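PDB 7D34: ATP-dependent Clp protease adapter protein CLPS1, chloroplastic from Arabidopsis thaliana, which acts as a small chloroplast adapter that modulates the ClpC chaperone, binds N-degron peptides and probably helps select substrates for the plastid Clp protease. Local coordinates for residues Arg6-Asn11 and Leu48-Val53. Numbering follows the deposited sequence.
Sequences RVILHN and LAVVIV. With PHE (phenylalanine), chain D.
Val7 meets Val51 and Ile52 at a beta bulge in the antiparallel pairing of strands 5-10 and 48-54 of the ClpS fold. The evidence is in the bonds: Val7 O accepts from Val51 N (2.7 Å) while Val7 N donates to Ile52 O (3.0 Å), so one residue faces two, and Val51 has a helix-like psi of -49°. Regular pairing resumes with Ile8 opposite Val50, and Leu9 N then gives a nearly straight bond to Ala49 O (2.8 Å, 176° at the hydrogen).

Packing is tightest on the face of Val7, Leu9 and Ala49, beneath helices 33-46 and 56-68, where Val51, pointing toward strand 5-10 from the bulge, brings CG2 to 3.5 Å from Leu9 CB, closer than usual van der Waals contact. On the other face, where the second subunit packs, Ile8 CD1 rests on Val50 CG2 at 3.8 Å. Side-chain contact is slacker at the two ends, where Val53 and His10 are partly exposed: buried Arg6 brings CG only to 4.2 Å from Val53 CG2, and the His10 ring, bonded through NE2 to Ser74, merely lies beside Leu48.

Where strand 5-10 runs out, the pocket for the N-terminal phenylalanine begins. With CG anti to the backbone N (chi1 -165°), Asn11 presents OD1 to the phenylalanine N at 2.7 Å. An alanine here would probably leave the ligand amine without one of its acceptors and weaken its hold. Leu9 CD2 lies 4.1 Å from the phenylalanine CZ.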
loop_
_atom_site.group_PDB
_atom_site.type_symbol
_atom_site.label_atom_id
_atom_site.label_comp_id
_atom_site.label_asym_id
_atom_site.label_seq_id
_atom_site.Cartn_x
_atom_site.Cartn_y
_atom_site.Cartn_z
ATOM N N ARG A 6 0.283 -9.397 5.878
ATOM C CA ARG A 6 -0.318 -8.384 5.023
ATOM C C ARG A 6 -1.325 -9.030 4.079
ATOM O O ARG A 6 -1.037 -10.070 3.476
ATOM C CB ARG A 6 0.768 -7.663 4.223
ATOM C CG ARG A 6 1.294 -6.380 4.821
ATOM C CD ARG A 6 2.820 -6.342 4.883
ATOM N NE ARG A 6 3.465 -6.000 3.610
ATOM C CZ ARG A 6 4.736 -5.621 3.503
ATOM N NH1 ARG A 6 5.254 -5.336 2.328
ATOM N NH2 ARG A 6 5.482 -5.484 4.583
ATOM N N VAL A 7 -2.524 -8.446 4.007
ATOM C CA VAL A 7 -3.496 -8.745 2.960
ATOM C C VAL A 7 -3.341 -7.671 1.888
ATOM O O VAL A 7 -3.520 -6.475 2.158
ATOM C CB VAL A 7 -4.936 -8.799 3.504
ATOM C CG1 VAL A 7 -5.917 -9.241 2.413
ATOM C CG2 VAL A 7 -5.052 -9.746 4.709
ATOM N N ILE A 8 -3.001 -8.104 0.685
ATOM C CA ILE A 8 -2.717 -7.224 -0.440
ATOM C C ILE A 8 -3.858 -7.260 -1.446
ATOM O O ILE A 8 -4.403 -8.321 -1.765
ATOM C CB ILE A 8 -1.385 -7.616 -1.111
ATOM C CG1 ILE A 8 -0.231 -7.612 -0.101
ATOM C CG2 ILE A 8 -1.093 -6.671 -2.245
ATOM C CD1 ILE A 8 0.175 -6.258 0.405
ATOM N N LEU A 9 -4.200 -6.076 -1.958
ATOM C CA LEU A 9 -5.156 -5.885 -3.043
ATOM C C LEU A 9 -4.361 -5.466 -4.274
ATOM O O LEU A 9 -3.606 -4.488 -4.229
ATOM C CB LEU A 9 -6.207 -4.834 -2.671
ATOM C CG LEU A 9 -7.135 -4.456 -3.831
ATOM C CD1 LEU A 9 -7.970 -5.645 -4.312
ATOM C CD2 LEU A 9 -8.012 -3.276 -3.478
ATOM N N HIS A 10 -4.483 -6.237 -5.350
ATOM C CA HIS A 10 -3.839 -5.921 -6.615
ATOM C C HIS A 10 -4.827 -5.296 -7.598
ATOM O O HIS A 10 -6.010 -5.648 -7.634
ATOM C CB HIS A 10 -3.240 -7.188 -7.223
ATOM C CG HIS A 10 -2.182 -7.840 -6.385
ATOM N ND1 HIS A 10 -0.837 -7.666 -6.624
ATOM C CD2 HIS A 10 -2.271 -8.679 -5.323
ATOM C CE1 HIS A 10 -0.141 -8.370 -5.749
ATOM N NE2 HIS A 10 -0.987 -8.987 -4.942
ATOM N N ASN A 11 -4.326 -4.355 -8.398
ATOM C CA ASN A 11 -5.127 -3.798 -9.478
ATOM C C ASN A 11 -5.480 -4.874 -10.505
ATOM O O ASN A 11 -4.702 -5.800 -10.762
ATOM C CB ASN A 11 -4.394 -2.634 -10.130
ATOM C CG ASN A 11 -5.305 -1.804 -10.998
ATOM O OD1 ASN A 11 -6.361 -1.357 -10.567
ATOM N ND2 ASN A 11 -4.886 -1.568 -12.220
ATOM N N LEU A 48 -0.870 -2.096 -6.450
ATOM C CA LEU A 48 -1.204 -2.917 -5.289
ATOM C C LEU A 48 -1.366 -2.014 -4.078
ATOM O O LEU A 48 -0.867 -0.888 -4.053
ATOM C CB LEU A 48 -0.141 -3.986 -5.005
ATOM C CG LEU A 48 1.176 -3.560 -4.355
ATOM C CD1 LEU A 48 1.898 -4.804 -3.862
ATOM C CD2 LEU A 48 2.075 -2.805 -5.306
ATOM N N ALA A 49 -2.078 -2.521 -3.075
ATOM C CA ALA A 49 -2.277 -1.754 -1.855
ATOM C C ALA A 49 -2.526 -2.684 -0.679
ATOM O O ALA A 49 -3.113 -3.757 -0.829
ATOM C CB ALA A 49 -3.442 -0.762 -1.990
ATOM N N VAL A 50 -2.078 -2.250 0.497
ATOM C CA VAL A 50 -2.261 -3.014 1.726
ATOM C C VAL A 50 -3.687 -2.795 2.210
ATOM O O VAL A 50 -4.101 -1.664 2.483
ATOM C CB VAL A 50 -1.243 -2.611 2.804
ATOM C CG1 VAL A 50 -1.595 -3.272 4.158
ATOM C CG2 VAL A 50 0.168 -2.942 2.296
ATOM N N VAL A 51 -4.430 -3.889 2.345
ATOM C CA VAL A 51 -5.815 -3.817 2.787
ATOM C C VAL A 51 -5.900 -3.771 4.311
ATOM O O VAL A 51 -6.598 -2.933 4.896
ATOM C CB VAL A 51 -6.602 -5.017 2.239
ATOM C CG1 VAL A 51 -8.002 -4.992 2.817
ATOM C CG2 VAL A 51 -6.617 -4.970 0.754
ATOM N N ILE A 52 -5.188 -4.682 4.970
ATOM C CA ILE A 52 -5.202 -4.818 6.421
ATOM C C ILE A 52 -3.976 -5.619 6.841
ATOM O O ILE A 52 -3.454 -6.435 6.070
ATOM C CB ILE A 52 -6.502 -5.494 6.904
ATOM C CG1 ILE A 52 -6.492 -5.712 8.419
ATOM C CG2 ILE A 52 -6.722 -6.793 6.148
ATOM C CD1 ILE A 52 -7.897 -5.759 9.027
ATOM N N VAL A 53 -3.526 -5.414 8.069
ATOM C CA VAL A 53 -2.471 -6.215 8.669
ATOM C C VAL A 53 -3.116 -6.975 9.821
ATOM O O VAL A 53 -3.746 -6.373 10.698
ATOM C CB VAL A 53 -1.288 -5.347 9.144
ATOM C CG1 VAL A 53 -0.184 -6.250 9.717
ATOM C CG2 VAL A 53 -0.750 -4.459 8.004
HETATM N N PHE D . -8.351 -0.497 -12.165
HETATM C CA PHE D . -9.831 -0.655 -12.058
HETATM C C PHE D . -10.551 0.221 -13.087
HETATM O O PHE D . -10.030 1.267 -13.498
HETATM C CB PHE D . -10.296 -0.311 -10.635
HETATM C CG PHE D . -9.547 -1.052 -9.546
HETATM C CD1 PHE D . -9.521 -2.441 -9.520
HETATM C CD2 PHE D . -8.878 -0.359 -8.545
HETATM C CE1 PHE D . -8.832 -3.127 -8.513
HETATM C CE2 PHE D . -8.194 -1.037 -7.538
HETATM C CZ PHE D . -8.175 -2.424 -7.523
#